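Local coordinates for uncharacterized protein (Bacteroides ovatus, PDB 4DQA) that is of unknown function but probably binds carbohydrate, pairing an N-terminal DUF1735 domain with a concanavalin A-like lectin/glucanase domain, at residues N177-G182 against V186-I191. Residues are numbered along the deposited sequence; the frame is centred on the assembly and turned at random.
Sequences NNTIMG and VMILRI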
ATOM      1  N   ASN A 177     -13.713  11.275 -24.470  1.00 14.00           N
ATOM      2  CA  ASN A 177     -12.663  11.890 -23.659  1.00 13.03           C
ATOM      3  C   ASN A 177     -13.147  11.792 -22.211  1.00 13.36           C
ATOM      4  O   ASN A 177     -14.205  12.354 -21.892  1.00 14.55           O
ATOM      5  CB  ASN A 177     -12.481  13.331 -24.136  1.00 14.76           C
ATOM      6  CG  ASN A 177     -11.472  14.097 -23.334  1.00 13.29           C
ATOM      7  OD1 ASN A 177     -11.320  13.896 -22.133  1.00 14.45           O
ATOM      8  ND2 ASN A 177     -10.758  15.002 -24.011  1.00 15.67           N
ATOM      9  N   ASN A 178     -12.391  11.081 -21.373  1.00 12.80           N
ATOM     10  CA  ASN A 178     -12.785  10.696 -20.021  1.00 12.20           C
ATOM     11  C   ASN A 178     -11.741  11.239 -19.038  1.00 12.36           C
ATOM     12  O   ASN A 178     -10.611  10.794 -19.053  1.00 12.47           O
ATOM     13  CB  ASN A 178     -12.832   9.178 -19.950  1.00 12.38           C
ATOM     14  CG  ASN A 178     -13.694   8.588 -21.051  1.00 11.23           C
ATOM     15  OD1 ASN A 178     -14.908   8.531 -20.932  1.00 13.69           O
ATOM     16  ND2 ASN A 178     -13.051   8.159 -22.148  1.00 12.72           N
ATOM     17  N   THR A 179     -12.113  12.226 -18.234  1.00 11.27           N
ATOM     18  CA  THR A 179     -11.172  12.876 -17.324  1.00 11.59           C
ATOM     19  C   THR A 179     -10.790  11.973 -16.161  1.00 12.21           C
ATOM     20  O   THR A 179     -11.675  11.475 -15.462  1.00 12.57           O
ATOM     21  CB  THR A 179     -11.826  14.125 -16.711  1.00 10.72           C
ATOM     22  OG1 THR A 179     -12.166  15.016 -17.751  1.00 13.14           O
ATOM     23  CG2 THR A 179     -10.894  14.845 -15.752  1.00 13.32           C
ATOM     24  N   ILE A 180      -9.495  11.791 -15.918  1.00 12.05           N
ATOM     25  CA  ILE A 180      -9.059  11.185 -14.653  1.00 10.67           C
ATOM     26  C   ILE A 180      -8.785  12.307 -13.675  1.00 12.06           C
ATOM     27  O   ILE A 180      -9.556  12.512 -12.745  1.00 12.66           O
ATOM     28  CB  ILE A 180      -7.892  10.248 -14.821  1.00 11.71           C
ATOM     29  CG1 ILE A 180      -8.305   9.086 -15.720  1.00 13.05           C
ATOM     30  CG2 ILE A 180      -7.485   9.666 -13.438  1.00 14.04           C
ATOM     31  CD1 ILE A 180      -7.127   8.233 -16.163  1.00 16.04           C
HETATM   32  N   MSE A 181      -7.718  13.063 -13.876  1.00 12.10           N
HETATM   33  CA  MSE A 181      -7.352  14.125 -12.946  0.50 12.10           C
HETATM   34  C   MSE A 181      -6.427  15.148 -13.605  1.00 13.63           C
HETATM   35  O   MSE A 181      -5.611  14.771 -14.454  1.00 13.07           O
HETATM   36  CB  MSE A 181      -6.651  13.496 -11.728  0.50 11.91           C
HETATM   37  CG  MSE A 181      -5.547  12.501 -12.108  0.50 11.37           C
HETATM   38 SE   MSE A 181      -4.959  11.242 -10.718  0.38 17.59          SE
HETATM   39  CE  MSE A 181      -4.296  12.557  -9.437  0.50 16.47           C
ATOM     40  N   GLY A 182      -6.495  16.407 -13.172  1.00 12.91           N
ATOM     41  CA  GLY A 182      -5.523  17.398 -13.569  1.00 13.22           C
ATOM     42  C   GLY A 182      -6.138  18.736 -13.896  1.00 14.26           C
ATOM     43  O   GLY A 182      -7.312  18.986 -13.558  1.00 14.35           O
ATOM     44  N   VAL A 186      -3.446  22.560 -19.222  1.00 20.45           N
ATOM     45  CA  VAL A 186      -2.143  22.720 -18.591  1.00 18.22           C
ATOM     46  C   VAL A 186      -1.434  21.387 -18.327  1.00 18.74           C
ATOM     47  O   VAL A 186      -0.326  21.161 -18.835  1.00 20.61           O
ATOM     48  CB  VAL A 186      -2.273  23.516 -17.277  1.00 20.75           C
ATOM     49  CG1 VAL A 186      -0.925  23.669 -16.587  1.00 25.10           C
ATOM     50  CG2 VAL A 186      -2.896  24.902 -17.556  1.00 23.88           C
HETATM   51  N   MSE A 187      -2.064  20.508 -17.554  1.00 16.89           N
HETATM   52  CA  MSE A 187      -1.516  19.176 -17.270  1.00 16.58           C
HETATM   53  C   MSE A 187      -2.642  18.273 -16.784  1.00 14.00           C
HETATM   54  O   MSE A 187      -2.998  18.286 -15.607  1.00 16.21           O
HETATM   55  CB  MSE A 187      -0.404  19.234 -16.218  1.00 18.77           C
HETATM   56  CG  MSE A 187       0.323  17.932 -16.018  1.00 17.19           C
HETATM   57 SE   MSE A 187       1.417  17.458 -17.530  0.75 20.78          SE
HETATM   58  CE  MSE A 187       2.602  18.983 -17.497  1.00 22.73           C
ATOM     59  N   ILE A 188      -3.198  17.484 -17.698  1.00 15.11           N
ATOM     60  CA  ILE A 188      -4.324  16.630 -17.343  1.00 14.56           C
ATOM     61  C   ILE A 188      -4.086  15.195 -17.844  1.00 16.23           C
ATOM     62  O   ILE A 188      -3.539  14.977 -18.928  1.00 17.70           O
ATOM     63  CB  ILE A 188      -5.648  17.252 -17.853  1.00 17.93           C
ATOM     64  CG1 ILE A 188      -6.874  16.600 -17.189  1.00 17.50           C
ATOM     65  CG2 ILE A 188      -5.742  17.145 -19.354  1.00 19.71           C
ATOM     66  CD1 ILE A 188      -8.178  17.351 -17.399  1.00 17.41           C
ATOM     67  N   LEU A 189      -4.442  14.235 -17.004  1.00 14.29           N
ATOM     68  CA  LEU A 189      -4.424  12.825 -17.352  1.00 12.61           C
ATOM     69  C   LEU A 189      -5.847  12.389 -17.646  1.00 13.09           C
ATOM     70  O   LEU A 189      -6.773  12.601 -16.839  1.00 13.04           O
ATOM     71  CB  LEU A 189      -3.827  12.005 -16.211  1.00 14.72           C
ATOM     72  CG  LEU A 189      -3.723  10.496 -16.432  1.00 14.89           C
ATOM     73  CD1 LEU A 189      -2.707  10.218 -17.516  1.00 16.70           C
ATOM     74  CD2 LEU A 189      -3.336   9.806 -15.122  1.00 17.31           C
ATOM     75  N   ARG A 190      -6.033  11.847 -18.849  1.00 12.90           N
ATOM     76  CA  ARG A 190      -7.354  11.442 -19.307  1.00 12.47           C
ATOM     77  C   ARG A 190      -7.253  10.145 -20.084  1.00 14.43           C
ATOM     78  O   ARG A 190      -6.159   9.636 -20.349  1.00 14.62           O
ATOM     79  CB  ARG A 190      -7.954  12.541 -20.185  1.00 14.06           C
ATOM     80  CG  ARG A 190      -7.211  12.788 -21.481  1.00 15.31           C
ATOM     81  CD  ARG A 190      -7.694  14.070 -22.171  1.00 16.56           C
ATOM     82  NE  ARG A 190      -7.045  14.289 -23.460  1.00 15.78           N
ATOM     83  CZ  ARG A 190      -7.055  15.457 -24.104  1.00 16.45           C
ATOM     84  NH1 ARG A 190      -7.681  16.511 -23.578  1.00 19.03           N
ATOM     85  NH2 ARG A 190      -6.426  15.568 -25.253  1.00 18.80           N
ATOM     86  N   ILE A 191      -8.416   9.604 -20.436  1.00 13.00           N
ATOM     87  CA  ILE A 191      -8.468   8.463 -21.349  1.00 12.65           C
ATOM     88  C   ILE A 191      -9.283   8.933 -22.534  1.00 13.24           C
ATOM     89  O   ILE A 191     -10.465   9.285 -22.398  1.00 12.96           O
ATOM     90  CB  ILE A 191      -9.136   7.220 -20.740  1.00 11.66           C
ATOM     91  CG1 ILE A 191      -8.590   6.948 -19.333  1.00 17.70           C
ATOM     92  CG2 ILE A 191      -8.872   6.046 -21.656  1.00 15.56           C
ATOM     93  CD1 ILE A 191      -9.345   5.870 -18.583  1.00 20.17           C
TER
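Ile180 CD1 lies between two side chains of the partner strand, 3.7 Å from Ile191 CG1 and 4.1 Å from Leu189 CG. In Ile180, CG1 lies anti to the carbonyl carbon, beside the backbone N (chi1 -62°), and carries CD1 up on the Leu189 side towards Ile191, which it meets at a slant; Leu204 of strand 203-208 packs on both isoleucines. Selenomethionine Met181 shares this face with Leu189, and Tyr165 touches both. On the other face Thr179 CG2 meets Ile188 CD1 at 4.0 Å, nearly at a right angle.

Between the faces, Leu189 O takes two backbone bonds, from Ile180 N and Met181 N, while Leu189 N returns one to Met181 O. Further out, Ile191 O is gripped from opposite faces of its plane by Asn178 N and Asn178 ND2, each at 2.8 Å. At the polar edge Asn177 ND2 lies over one face of the Arg190 guanidinium, the amide and guanidinium planes 73° apart. Asn177 ND2 and Arg190 NH1 are both donors and do not bond each other; ND2 bonds Asp193, and the arginine's NE makes a salt bridge with Glu205. Ile180 and Met181, both set against Leu189, form a classic beta bulge, here in an antiparallel hairpin of the concanavalin A-like domain.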